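Local coordinates for BlEst2 (Bacillus licheniformis, PDB 6WPX), which probably hydrolyses ester bonds as a lipase or esterase, and is captured in a propeptide form whose C-terminal domain has autoinhibitory effects, at residues Y158-G163 with S410-R415; F203-N208 with P265-L270; E229-V234 with W252-I257; V449-S454 with I467-Y472. All blocks are in the same frame, centred on the assembly; numbering follows the deposited sequence.

Contact 1: Y158-G163 with S410-R415; sequences YSNWAG and SVRSIR
The side-chain amide of Asn160 reaches the backbone of strand 407-417, where its ND2 gives a weak but fairly straight hydrogen bond to Ser413 O (3.3 Å, 161°). CG is anti to the carbonyl carbon (chi1 -73°), which sets it over the Ser413 backbone. Asn160 OD1 sits 3.2 Å from Ser413 CA and 3.4 Å from CG1 of Ile414. Asn160 also begins a type I beta turn ending at Gly163, and this turn brings Trp161 to Arg412. There the guanidinium of Arg412 lies over the outer rim of the six-membered ring (CZ2, CH2), the two planes 25° apart, with Trp161 CH2 3.6 Å above the guanidinium centre. Arg412 CD makes a CH-pi contact with the same ring, 4.2 Å from its centroid. An alanine in place of Arg412 would probably leave this indole face without its cover, the ring then relying more on the hydrogen bond from Trp161 NE1 to Asp452. The loop linking helices 152-157 and 163-169 thus rests on strand 407-417, which lies between strands 420-431 and 445-456, and joins the alpha/beta part of the chain to a C-terminal sheet.

Contact 2: F203-N208 with P265-L270; sequences FTLAGN and PVFMPL
Leu270 lies over one face of the Phe203 ring, and the two side chains cross at a slant. Its CG is anti to the carbonyl carbon (chi1 -52°), which sets that atom toward Phe203. Its CB makes a CH-pi contact 4.3 Å from the ring centroid, 23° off the normal, while its carbonyl O stands over the same face, 3.7 Å above the plane and displaced toward the rim. The branch atom CD2 of Leu270 reaches Phe203 CD2 at 3.9 Å, so backbone and side chain of one residue together pave the aromatic surface. Leu270 O is also held by Arg140 NH1, which gives this oxygen a polar partner.

The second methyl of Leu270 turns to the neighbouring leucine: its CD1 is 3.5 Å from Leu205 CD1, a close approach for two methyls. The other Leu205 methyl, CD2, touches Val266 CG1 and Phe267 CB more loosely, at 4.3 Å from each. It comes to the edge of the Phe267 ring, near its plane; that ring leads away from the strand and meets Phe264.

No hydrogen bond crosses the contact; apolar side chains carry most of it. It packs the 265-270 part of the chain, reached by helix 260-267, against strand 201-205, which pairs with strand 138-144 on one flank and 245-246 on the other in the alpha/beta-hydrolase sheet.

Contact 3: E229-V234 with W252-I257; sequences ENDGAV and WDHFSI
Asp231 and His254 form the tight half of this contact. Asp231 OD2 accepts from His254 ND1 at 2.7 Å in the imidazole plane, although the carboxylate is turned 67° from the ring and is met on the syn side, 31° out of its own plane. His254 CG is anti to the backbone N (chi1 -154°), which sets it toward Asp231 and Ala233. A second bond, from His254 N to Asp231 O (2.8 Å), fixes the backbones. Asp231 OD1 takes Ala233 N (2.9 Å) and Val234 N (2.8 Å), an Asx turn and an Asx motif on one oxygen. Ala233 CB then covers one face of the imidazole in a CH-pi contact, 3.6 Å from its centroid. An alanine at Asp231 would probably leave His254 ND1 without its partner and the ring freer to turn. The looser side is toward Trp252 and Asp253, both partly exposed: Trp252 O only approaches Asp231 CB (3.8 Å). The arrangement resembles the His-Asp pair of alpha/beta hydrolases, consistent with a part in the active site. Tyr118 stacks on the His254 ring, and the two loops, one before and one after strand 245-246, meet beside strand 113-118 and ahead of helix 260-267.

Contact 4: V449-S454 with I467-Y472; sequences VTIDLS and IIRSIY
The flat group of this contact is the guanidinium of Arg469, whose side chain leans across to Ile451: Arg469 CD lies 3.7 Å from Ile451 CD1. The chain bends at chi3 (69°), turning NE out of the extended line. One guanidinium face carries Ile471 CD1, 3.7 Å above the plane and toward its rim, while NH2 makes a salt bridge with Glu481, so the charged end is mated beyond the two strands.

The two strands pair antiparallel. Val449 and Arg469 form a hydrogen-bonded pair, with Val449 N to Arg469 O and Arg469 N to Val449 O both 2.8 Å. Ile451 and Ile467 form the next, Ile451 N reaching Ile467 O at 2.7 Å and Ile467 N reaching Ile451 O at 2.8 Å. All four bonds are nearly straight, with angles at the hydrogen close to 170°. Between them Thr450 and Ile468 make a non-hydrogen-bonded pair on the other face, side by side and pointing the same way, with Thr450 OG1 3.9 Å from Ile468 CG1. On the face of Val449, Ile451 and Arg469, Ile467 CD1 touches Leu453 CD1 at 3.6 Å.

The two strands form the hairpin 445-456 and 462-473. Strand 407-417 continues the sheet beyond 445-456; helix 389-397 packs on Leu453 and Ile467, and on the opposite face Ile468 meets Ser159 from the loop after helix 152-157.

Overall arrangement
Contacts 2 and 3 are buried and lie in the alpha/beta-hydrolase part; contacts 1 and 4 are only partly buried and share a C-terminal sheet. Contact 3 is nested in the chain loop closed by contact 2, their centres 13 Å apart, and Trp252 packs against Leu205 and Ala206 where they touch. Contacts 1 and 4 are 8 Å apart between centres and meet through neighbouring strands 407-417 and 445-456. Chemistry follows place: regular backbone bonds pair the hairpin of contact 4, aliphatic and aromatic packing fills contact 2, buried polar bonds order contact 3, and one weak amide bond and an arginine laid over an indole join the two regions in contact 1.

Contact 1: Y158-G163 with S410-R415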
loop_
_atom_site.group_PDB
_atom_site.type_symbol
_atom_site.label_atom_id
_atom_site.label_comp_id
_atom_site.label_asym_id
_atom_site.label_seq_id
_atom_site.Cartn_x
_atom_site.Cartn_y
_atom_site.Cartn_z
ATOM N N TYR A 158 -8.055 5.541 -3.604
ATOM C CA TYR A 158 -9.372 5.975 -3.158
ATOM C C TYR A 158 -9.509 7.500 -3.038
ATOM O O TYR A 158 -10.558 7.993 -2.632
ATOM C CB TYR A 158 -9.728 5.272 -1.841
ATOM C CG TYR A 158 -10.274 3.898 -2.113
ATOM C CD1 TYR A 158 -9.420 2.831 -2.395
ATOM C CD2 TYR A 158 -11.651 3.677 -2.202
ATOM C CE1 TYR A 158 -9.919 1.574 -2.727
ATOM C CE2 TYR A 158 -12.160 2.423 -2.550
ATOM C CZ TYR A 158 -11.287 1.376 -2.803
ATOM O OH TYR A 158 -11.776 0.141 -3.119
ATOM N N SER A 159 -8.482 8.241 -3.433
ATOM C CA SER A 159 -8.493 9.707 -3.319
ATOM C C SER A 159 -9.142 10.384 -4.512
ATOM O O SER A 159 -9.346 9.752 -5.548
ATOM C CB SER A 159 -7.088 10.243 -3.054
ATOM O OG SER A 159 -6.301 10.187 -4.234
ATOM N N ASN A 160 -9.535 11.655 -4.343
ATOM C CA ASN A 160 -10.210 12.418 -5.388
ATOM C C ASN A 160 -9.483 12.432 -6.719
ATOM O O ASN A 160 -10.109 12.137 -7.719
ATOM C CB ASN A 160 -10.502 13.858 -4.912
ATOM C CG ASN A 160 -11.621 13.888 -3.911
ATOM O OD1 ASN A 160 -11.469 13.421 -2.786
ATOM N ND2 ASN A 160 -12.774 14.394 -4.308
ATOM N N TRP A 161 -8.194 12.783 -6.744
ATOM C CA TRP A 161 -7.481 12.860 -8.034
ATOM C C TRP A 161 -7.390 11.531 -8.762
ATOM O O TRP A 161 -7.343 11.532 -9.980
ATOM C CB TRP A 161 -6.089 13.496 -7.907
ATOM C CG TRP A 161 -6.081 14.950 -7.517
ATOM C CD1 TRP A 161 -5.449 15.507 -6.440
ATOM C CD2 TRP A 161 -6.661 16.044 -8.253
ATOM N NE1 TRP A 161 -5.642 16.872 -6.431
ATOM C CE2 TRP A 161 -6.390 17.226 -7.530
ATOM C CE3 TRP A 161 -7.438 16.130 -9.424
ATOM C CZ2 TRP A 161 -6.832 18.478 -7.955
ATOM C CZ3 TRP A 161 -7.884 17.373 -9.836
ATOM C CH2 TRP A 161 -7.581 18.528 -9.106
ATOM N N ALA A 162 -7.380 10.397 -8.020
ATOM C CA ALA A 162 -7.269 9.035 -8.567
ATOM C C ALA A 162 -8.596 8.453 -9.049
ATOM O O ALA A 162 -8.599 7.344 -9.563
ATOM C CB ALA A 162 -6.671 8.111 -7.510
ATOM N N GLY A 163 -9.696 9.195 -8.873
ATOM C CA GLY A 163 -11.055 8.781 -9.212
ATOM C C GLY A 163 -11.240 8.220 -10.606
ATOM O O GLY A 163 -11.765 7.109 -10.776
ATOM N N SER A 410 -6.830 24.080 -0.728
ATOM C CA SER A 410 -8.139 23.750 -1.307
ATOM C C SER A 410 -8.411 22.276 -0.987
ATOM O O SER A 410 -7.506 21.440 -1.083
ATOM C CB SER A 410 -8.173 24.040 -2.804
ATOM O OG SER A 410 -7.238 23.232 -3.494
ATOM N N VAL A 411 -9.606 21.971 -0.503
ATOM C CA VAL A 411 -9.982 20.628 -0.082
ATOM C C VAL A 411 -10.937 19.924 -1.057
ATOM O O VAL A 411 -11.943 20.507 -1.456
ATOM C CB VAL A 411 -10.558 20.680 1.358
ATOM C CG1 VAL A 411 -11.078 19.316 1.809
ATOM C CG2 VAL A 411 -9.510 21.199 2.333
ATOM N N ARG A 412 -10.608 18.676 -1.424
ATOM C CA ARG A 412 -11.415 17.755 -2.235
ATOM C C ARG A 412 -11.555 16.515 -1.366
ATOM O O ARG A 412 -10.574 16.092 -0.758
ATOM C CB ARG A 412 -10.731 17.399 -3.560
ATOM C CG ARG A 412 -10.924 18.462 -4.624
ATOM C CD ARG A 412 -9.950 18.311 -5.785
ATOM N NE ARG A 412 -9.918 19.552 -6.550
ATOM C CZ ARG A 412 -10.650 19.783 -7.631
ATOM N NH1 ARG A 412 -10.617 20.973 -8.217
ATOM N NH2 ARG A 412 -11.425 18.830 -8.133
ATOM N N SER A 413 -12.775 16.001 -1.212
ATOM C CA SER A 413 -12.966 14.840 -0.362
ATOM C C SER A 413 -14.004 13.860 -0.908
ATOM O O SER A 413 -14.842 14.224 -1.743
ATOM C CB SER A 413 -13.320 15.265 1.062
ATOM O OG SER A 413 -14.536 15.987 1.038
ATOM N N ILE A 414 -13.893 12.595 -0.477
ATOM C CA ILE A 414 -14.850 11.529 -0.784
ATOM C C ILE A 414 -15.131 10.804 0.520
ATOM O O ILE A 414 -14.195 10.453 1.244
ATOM C CB ILE A 414 -14.423 10.497 -1.883
ATOM C CG1 ILE A 414 -13.986 11.165 -3.190
ATOM C CG2 ILE A 414 -15.560 9.502 -2.165
ATOM C CD1 ILE A 414 -13.097 10.240 -4.136
ATOM N N ARG A 415 -16.417 10.581 0.809
ATOM C CA ARG A 415 -16.851 9.783 1.936
ATOM C C ARG A 415 -17.539 8.548 1.351
ATOM O O ARG A 415 -18.446 8.663 0.526
ATOM C CB ARG A 415 -17.773 10.559 2.892
ATOM C CG ARG A 415 -18.093 9.750 4.154
ATOM C CD ARG A 415 -19.084 10.444 5.062
ATOM N NE ARG A 415 -20.289 10.882 4.356
ATOM C CZ ARG A 415 -21.382 10.142 4.218
ATOM N NH1 ARG A 415 -21.441 8.929 4.749
ATOM N NH2 ARG A 415 -22.428 10.611 3.550
#

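Contact 2: F203-N208 with P265-L270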
loop_
_atom_site.group_PDB
_atom_site.type_symbol
_atom_site.label_atom_id
_atom_site.label_comp_id
_atom_site.label_asym_id
_atom_site.label_seq_id
_atom_site.Cartn_x
_atom_site.Cartn_y
_atom_site.Cartn_z
ATOM N N PHE A 203 4.880 -13.336 13.670
ATOM C CA PHE A 203 6.183 -12.957 13.126
ATOM C C PHE A 203 5.926 -12.148 11.887
ATOM O O PHE A 203 5.064 -12.507 11.079
ATOM C CB PHE A 203 7.009 -14.182 12.731
ATOM C CG PHE A 203 7.463 -15.041 13.875
ATOM C CD1 PHE A 203 6.620 -15.996 14.422
ATOM C CD2 PHE A 203 8.747 -14.907 14.400
ATOM C CE1 PHE A 203 7.053 -16.806 15.480
ATOM C CE2 PHE A 203 9.179 -15.721 15.445
ATOM C CZ PHE A 203 8.329 -16.662 15.980
ATOM N N THR A 204 6.691 -11.091 11.700
ATOM C CA THR A 204 6.535 -10.293 10.480
ATOM C C THR A 204 7.849 -10.172 9.782
ATOM O O THR A 204 8.891 -10.028 10.423
ATOM C CB THR A 204 5.926 -8.897 10.732
ATOM O OG1 THR A 204 6.887 -8.082 11.384
ATOM C CG2 THR A 204 4.596 -8.931 11.517
ATOM N N LEU A 205 7.800 -10.261 8.470
ATOM C CA LEU A 205 8.934 -10.024 7.587
ATOM C C LEU A 205 8.527 -8.834 6.735
ATOM O O LEU A 205 7.345 -8.672 6.404
ATOM C CB LEU A 205 9.251 -11.221 6.677
ATOM C CG LEU A 205 10.312 -12.202 7.207
ATOM C CD1 LEU A 205 9.777 -12.961 8.417
ATOM C CD2 LEU A 205 10.711 -13.212 6.109
ATOM N N ALA A 206 9.495 -7.996 6.407
ATOM C CA ALA A 206 9.258 -6.844 5.537
ATOM C C ALA A 206 10.484 -6.630 4.684
ATOM O O ALA A 206 11.597 -6.959 5.103
ATOM C CB ALA A 206 8.959 -5.597 6.366
ATOM N N GLY A 207 10.273 -6.099 3.490
ATOM C CA GLY A 207 11.365 -5.788 2.575
ATOM C C GLY A 207 11.659 -4.295 2.530
ATOM O O GLY A 207 10.791 -3.477 2.867
ATOM N N ASN A 208 12.882 -3.928 2.126
ATOM C CA ASN A 208 13.268 -2.508 2.005
ATOM C C ASN A 208 13.761 -2.197 0.594
ATOM O O ASN A 208 14.310 -1.130 0.368
ATOM C CB ASN A 208 14.351 -2.139 3.022
ATOM C CG ASN A 208 15.616 -2.934 2.864
ATOM O OD1 ASN A 208 15.889 -3.520 1.825
ATOM N ND2 ASN A 208 16.361 -3.069 3.923
ATOM N N PRO A 265 14.397 -20.105 3.471
ATOM C CA PRO A 265 15.468 -20.344 4.461
ATOM C C PRO A 265 15.490 -19.287 5.575
ATOM O O PRO A 265 15.887 -19.597 6.708
ATOM C CB PRO A 265 16.751 -20.272 3.612
ATOM C CG PRO A 265 16.338 -20.436 2.228
ATOM C CD PRO A 265 14.978 -19.865 2.122
ATOM N N VAL A 266 15.009 -18.043 5.261
ATOM C CA VAL A 266 14.974 -16.924 6.197
ATOM C C VAL A 266 13.880 -17.130 7.248
ATOM O O VAL A 266 14.157 -16.985 8.427
ATOM C CB VAL A 266 14.869 -15.533 5.500
ATOM C CG1 VAL A 266 14.832 -14.404 6.553
ATOM C CG2 VAL A 266 16.028 -15.326 4.514
ATOM N N PHE A 267 12.657 -17.483 6.843
ATOM C CA PHE A 267 11.628 -17.704 7.860
ATOM C C PHE A 267 11.634 -19.133 8.399
ATOM O O PHE A 267 10.925 -19.387 9.353
ATOM C CB PHE A 267 10.226 -17.253 7.390
ATOM C CG PHE A 267 9.625 -17.956 6.195
ATOM C CD1 PHE A 267 9.137 -19.259 6.305
ATOM C CD2 PHE A 267 9.453 -17.281 4.981
ATOM C CE1 PHE A 267 8.564 -19.900 5.205
ATOM C CE2 PHE A 267 8.874 -17.927 3.885
ATOM C CZ PHE A 267 8.427 -19.224 4.006
ATOM N N MET A 268 12.431 -20.057 7.837
ATOM C CA MET A 268 12.499 -21.448 8.339
ATOM C C MET A 268 12.773 -21.514 9.867
ATOM O O MET A 268 12.009 -22.205 10.548
ATOM C CB MET A 268 13.439 -22.334 7.554
ATOM C CG MET A 268 13.383 -23.813 8.011
ATOM S SD MET A 268 14.481 -24.889 7.097
ATOM C CE MET A 268 16.100 -24.249 7.604
ATOM N N PRO A 269 13.735 -20.760 10.447
ATOM C CA PRO A 269 13.873 -20.778 11.924
ATOM C C PRO A 269 12.618 -20.226 12.620
ATOM O O PRO A 269 12.298 -20.659 13.715
ATOM C CB PRO A 269 15.076 -19.855 12.203
ATOM C CG PRO A 269 15.292 -19.117 10.986
ATOM C CD PRO A 269 14.764 -19.894 9.830
ATOM N N LEU A 270 11.909 -19.301 11.977
ATOM C CA LEU A 270 10.687 -18.678 12.522
ATOM C C LEU A 270 9.520 -19.658 12.547
ATOM O O LEU A 270 8.530 -19.414 13.227
ATOM C CB LEU A 270 10.290 -17.388 11.747
ATOM C CG LEU A 270 11.375 -16.327 11.562
ATOM C CD1 LEU A 270 10.782 -15.045 11.027
ATOM C CD2 LEU A 270 12.144 -16.041 12.849
#

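Contact 3: E229-V234 with W252-I257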
loop_
_atom_site.group_PDB
_atom_site.type_symbol
_atom_site.label_atom_id
_atom_site.label_comp_id
_atom_site.label_asym_id
_atom_site.label_seq_id
_atom_site.Cartn_x
_atom_site.Cartn_y
_atom_site.Cartn_z
ATOM N N GLU A 229 11.138 3.593 4.482
ATOM C CA GLU A 229 11.617 2.338 3.892
ATOM C C GLU A 229 10.428 1.464 3.496
ATOM O O GLU A 229 9.438 1.392 4.221
ATOM C CB GLU A 229 12.538 1.576 4.884
ATOM C CG GLU A 229 13.844 2.289 5.212
ATOM C CD GLU A 229 14.683 2.861 4.080
ATOM O OE1 GLU A 229 14.635 4.100 3.911
ATOM O OE2 GLU A 229 15.392 2.099 3.380
ATOM N N ASN A 230 10.490 0.858 2.319
ATOM C CA ASN A 230 9.359 0.120 1.823
ATOM C C ASN A 230 9.816 -0.887 0.789
ATOM O O ASN A 230 10.960 -0.830 0.347
ATOM C CB ASN A 230 8.323 1.140 1.227
ATOM C CG ASN A 230 8.793 1.767 -0.049
ATOM O OD1 ASN A 230 8.585 1.211 -1.122
ATOM N ND2 ASN A 230 9.482 2.900 0.035
ATOM N N ASP A 231 8.928 -1.789 0.387
ATOM C CA ASP A 231 9.287 -2.824 -0.585
ATOM C C ASP A 231 8.636 -2.545 -1.970
ATOM O O ASP A 231 8.517 -3.463 -2.779
ATOM C CB ASP A 231 8.876 -4.217 -0.060
ATOM C CG ASP A 231 7.368 -4.446 0.031
ATOM O OD1 ASP A 231 6.592 -3.541 -0.368
ATOM O OD2 ASP A 231 6.965 -5.532 0.448
ATOM N N GLY A 232 8.192 -1.300 -2.195
ATOM C CA GLY A 232 7.520 -0.927 -3.436
ATOM C C GLY A 232 6.007 -0.976 -3.307
ATOM O O GLY A 232 5.299 -0.372 -4.117
ATOM N N ALA A 233 5.487 -1.659 -2.266
ATOM C CA ALA A 233 4.033 -1.738 -2.078
ATOM C C ALA A 233 3.627 -1.476 -0.650
ATOM O O ALA A 233 2.505 -1.070 -0.412
ATOM C CB ALA A 233 3.525 -3.107 -2.517
ATOM N N VAL A 234 4.503 -1.798 0.313
ATOM C CA VAL A 234 4.165 -1.670 1.729
ATOM C C VAL A 234 5.356 -1.060 2.432
ATOM O O VAL A 234 6.486 -1.473 2.156
ATOM C CB VAL A 234 3.784 -3.056 2.367
ATOM C CG1 VAL A 234 3.359 -2.893 3.823
ATOM C CG2 VAL A 234 2.689 -3.777 1.569
ATOM N N TRP A 252 14.392 -7.392 0.152
ATOM C CA TRP A 252 13.377 -7.929 -0.732
ATOM C C TRP A 252 12.456 -6.820 -1.165
ATOM O O TRP A 252 12.250 -5.860 -0.433
ATOM C CB TRP A 252 12.537 -9.027 -0.020
ATOM C CG TRP A 252 13.357 -10.009 0.769
ATOM C CD1 TRP A 252 14.342 -10.827 0.295
ATOM C CD2 TRP A 252 13.310 -10.215 2.188
ATOM N NE1 TRP A 252 14.915 -11.537 1.335
ATOM C CE2 TRP A 252 14.307 -11.170 2.509
ATOM C CE3 TRP A 252 12.519 -9.686 3.227
ATOM C CZ2 TRP A 252 14.518 -11.612 3.823
ATOM C CZ3 TRP A 252 12.715 -10.144 4.517
ATOM C CH2 TRP A 252 13.720 -11.071 4.810
ATOM N N ASP A 253 11.895 -6.966 -2.362
ATOM C CA ASP A 253 10.873 -6.058 -2.815
ATOM C C ASP A 253 9.591 -6.856 -2.636
ATOM O O ASP A 253 9.646 -8.040 -2.249
ATOM C CB ASP A 253 11.106 -5.544 -4.257
ATOM C CG ASP A 253 11.180 -6.599 -5.349
ATOM O OD1 ASP A 253 10.318 -7.478 -5.376
ATOM O OD2 ASP A 253 12.042 -6.473 -6.230
ATOM N N HIS A 254 8.444 -6.238 -2.918
ATOM C CA HIS A 254 7.160 -6.913 -2.729
ATOM C C HIS A 254 6.996 -8.194 -3.550
ATOM O O HIS A 254 6.258 -9.058 -3.122
ATOM C CB HIS A 254 5.994 -5.950 -2.988
ATOM C CG HIS A 254 4.765 -6.335 -2.245
ATOM N ND1 HIS A 254 4.740 -6.379 -0.836
ATOM C CD2 HIS A 254 3.548 -6.665 -2.716
ATOM C CE1 HIS A 254 3.515 -6.748 -0.525
ATOM N NE2 HIS A 254 2.775 -6.957 -1.623
ATOM N N PHE A 255 7.676 -8.320 -4.700
ATOM C CA PHE A 255 7.576 -9.549 -5.495
ATOM C C PHE A 255 8.580 -10.598 -5.027
ATOM O O PHE A 255 8.230 -11.757 -4.931
ATOM C CB PHE A 255 7.766 -9.281 -7.006
ATOM C CG PHE A 255 6.806 -8.293 -7.630
ATOM C CD1 PHE A 255 5.496 -8.188 -7.179
ATOM C CD2 PHE A 255 7.192 -7.519 -8.711
ATOM C CE1 PHE A 255 4.606 -7.285 -7.766
ATOM C CE2 PHE A 255 6.292 -6.633 -9.313
ATOM C CZ PHE A 255 5.011 -6.520 -8.829
ATOM N N SER A 256 9.821 -10.197 -4.741
ATOM C CA SER A 256 10.855 -11.152 -4.362
ATOM C C SER A 256 10.671 -11.794 -2.954
ATOM O O SER A 256 11.233 -12.858 -2.687
ATOM C CB SER A 256 12.240 -10.524 -4.500
ATOM O OG SER A 256 12.506 -9.654 -3.416
ATOM N N ILE A 257 9.922 -11.133 -2.066
ATOM C CA ILE A 257 9.710 -11.588 -0.682
ATOM C C ILE A 257 8.978 -12.950 -0.600
ATOM O O ILE A 257 9.041 -13.608 0.433
ATOM C CB ILE A 257 9.020 -10.491 0.179
ATOM C CG1 ILE A 257 9.306 -10.706 1.692
ATOM C CG2 ILE A 257 7.500 -10.380 -0.133
ATOM C CD1 ILE A 257 8.799 -9.556 2.606
#

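Contact 4: V449-S454 with I467-Y472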
loop_
_atom_site.group_PDB
_atom_site.type_symbol
_atom_site.label_atom_id
_atom_site.label_comp_id
_atom_site.label_asym_id
_atom_site.label_seq_id
_atom_site.Cartn_x
_atom_site.Cartn_y
_atom_site.Cartn_z
ATOM N N VAL A 449 -9.360 12.515 2.075
ATOM C CA VAL A 449 -9.273 13.954 1.982
ATOM C C VAL A 449 -8.019 14.340 1.256
ATOM O O VAL A 449 -6.938 13.908 1.619
ATOM C CB VAL A 449 -9.414 14.661 3.358
ATOM C CG1 VAL A 449 -9.542 16.169 3.178
ATOM C CG2 VAL A 449 -10.616 14.118 4.132
ATOM N N THR A 450 -8.182 15.131 0.198
ATOM C CA THR A 450 -7.085 15.668 -0.595
ATOM C C THR A 450 -6.976 17.149 -0.293
ATOM O O THR A 450 -7.909 17.896 -0.564
ATOM C CB THR A 450 -7.292 15.401 -2.086
ATOM O OG1 THR A 450 -7.258 13.997 -2.314
ATOM C CG2 THR A 450 -6.203 16.024 -2.926
ATOM N N ILE A 451 -5.830 17.580 0.236
ATOM C CA ILE A 451 -5.576 18.982 0.559
ATOM C C ILE A 451 -4.485 19.475 -0.365
ATOM O O ILE A 451 -3.342 19.021 -0.272
ATOM C CB ILE A 451 -5.220 19.203 2.066
ATOM C CG1 ILE A 451 -6.329 18.659 3.008
ATOM C CG2 ILE A 451 -4.930 20.698 2.358
ATOM C CD1 ILE A 451 -5.914 17.395 3.705
ATOM N N ASP A 452 -4.842 20.378 -1.280
ATOM C CA ASP A 452 -3.860 20.956 -2.196
ATOM C C ASP A 452 -3.327 22.258 -1.634
ATOM O O ASP A 452 -4.085 23.218 -1.455
ATOM C CB ASP A 452 -4.435 21.147 -3.615
ATOM C CG ASP A 452 -4.148 19.906 -4.449
ATOM O OD1 ASP A 452 -2.978 19.744 -4.895
ATOM O OD2 ASP A 452 -5.067 19.063 -4.601
ATOM N N LEU A 453 -2.029 22.263 -1.331
ATOM C CA LEU A 453 -1.298 23.392 -0.788
ATOM C C LEU A 453 -0.521 24.108 -1.856
ATOM O O LEU A 453 0.135 23.480 -2.681
ATOM C CB LEU A 453 -0.314 22.931 0.300
ATOM C CG LEU A 453 -0.870 22.281 1.562
ATOM C CD1 LEU A 453 0.258 21.948 2.506
ATOM C CD2 LEU A 453 -1.829 23.220 2.305
ATOM N N SER A 454 -0.544 25.443 -1.792
ATOM C CA SER A 454 0.192 26.342 -2.666
ATOM C C SER A 454 0.664 27.541 -1.834
ATOM O O SER A 454 0.115 27.818 -0.770
ATOM C CB SER A 454 -0.693 26.831 -3.813
ATOM O OG SER A 454 -1.832 27.508 -3.308
ATOM N N ILE A 467 -1.632 16.790 -0.090
ATOM C CA ILE A 467 -1.657 15.903 1.068
ATOM C C ILE A 467 -2.909 15.076 0.982
ATOM O O ILE A 467 -3.985 15.618 0.765
ATOM C CB ILE A 467 -1.589 16.712 2.398
ATOM C CG1 ILE A 467 -0.286 17.570 2.428
ATOM C CG2 ILE A 467 -1.707 15.780 3.654
ATOM C CD1 ILE A 467 -0.157 18.508 3.578
ATOM N N ILE A 468 -2.768 13.756 1.143
ATOM C CA ILE A 468 -3.890 12.826 1.167
ATOM C C ILE A 468 -4.025 12.242 2.576
ATOM O O ILE A 468 -3.072 11.681 3.111
ATOM C CB ILE A 468 -3.760 11.719 0.086
ATOM C CG1 ILE A 468 -3.905 12.340 -1.317
ATOM C CG2 ILE A 468 -4.793 10.570 0.331
ATOM C CD1 ILE A 468 -3.548 11.443 -2.389
ATOM N N ARG A 469 -5.215 12.378 3.159
ATOM C CA ARG A 469 -5.539 11.832 4.474
ATOM C C ARG A 469 -6.627 10.778 4.310
ATOM O O ARG A 469 -7.587 10.970 3.556
ATOM C CB ARG A 469 -6.011 12.931 5.426
ATOM C CG ARG A 469 -4.947 13.985 5.731
ATOM C CD ARG A 469 -5.517 15.096 6.585
ATOM N NE ARG A 469 -5.834 14.642 7.941
ATOM C CZ ARG A 469 -6.497 15.366 8.837
ATOM N NH1 ARG A 469 -6.934 16.579 8.530
ATOM N NH2 ARG A 469 -6.734 14.877 10.048
ATOM N N SER A 470 -6.460 9.672 5.025
ATOM C CA SER A 470 -7.351 8.525 5.071
ATOM C C SER A 470 -7.900 8.417 6.475
ATOM O O SER A 470 -7.144 8.205 7.412
ATOM C CB SER A 470 -6.588 7.252 4.711
ATOM O OG SER A 470 -7.448 6.126 4.719
ATOM N N ILE A 471 -9.204 8.582 6.628
ATOM C CA ILE A 471 -9.849 8.587 7.948
ATOM C C ILE A 471 -11.058 7.693 7.984
ATOM O O ILE A 471 -11.966 7.854 7.179
ATOM C CB ILE A 471 -10.217 10.044 8.410
ATOM C CG1 ILE A 471 -8.993 10.994 8.337
ATOM C CG2 ILE A 471 -10.851 10.059 9.831
ATOM C CD1 ILE A 471 -9.275 12.463 8.371
ATOM N N TYR A 472 -11.104 6.780 8.961
ATOM C CA TYR A 472 -12.298 5.963 9.128
ATOM C C TYR A 472 -13.042 6.527 10.322
ATOM O O TYR A 472 -12.423 6.830 11.337
ATOM C CB TYR A 472 -11.972 4.478 9.337
ATOM C CG TYR A 472 -13.206 3.633 9.570
ATOM C CD1 TYR A 472 -14.085 3.348 8.530
ATOM C CD2 TYR A 472 -13.525 3.163 10.842
ATOM C CE1 TYR A 472 -15.241 2.600 8.746
ATOM C CE2 TYR A 472 -14.663 2.388 11.063
ATOM C CZ TYR A 472 -15.516 2.106 10.010
ATOM O OH TYR A 472 -16.652 1.368 10.231
#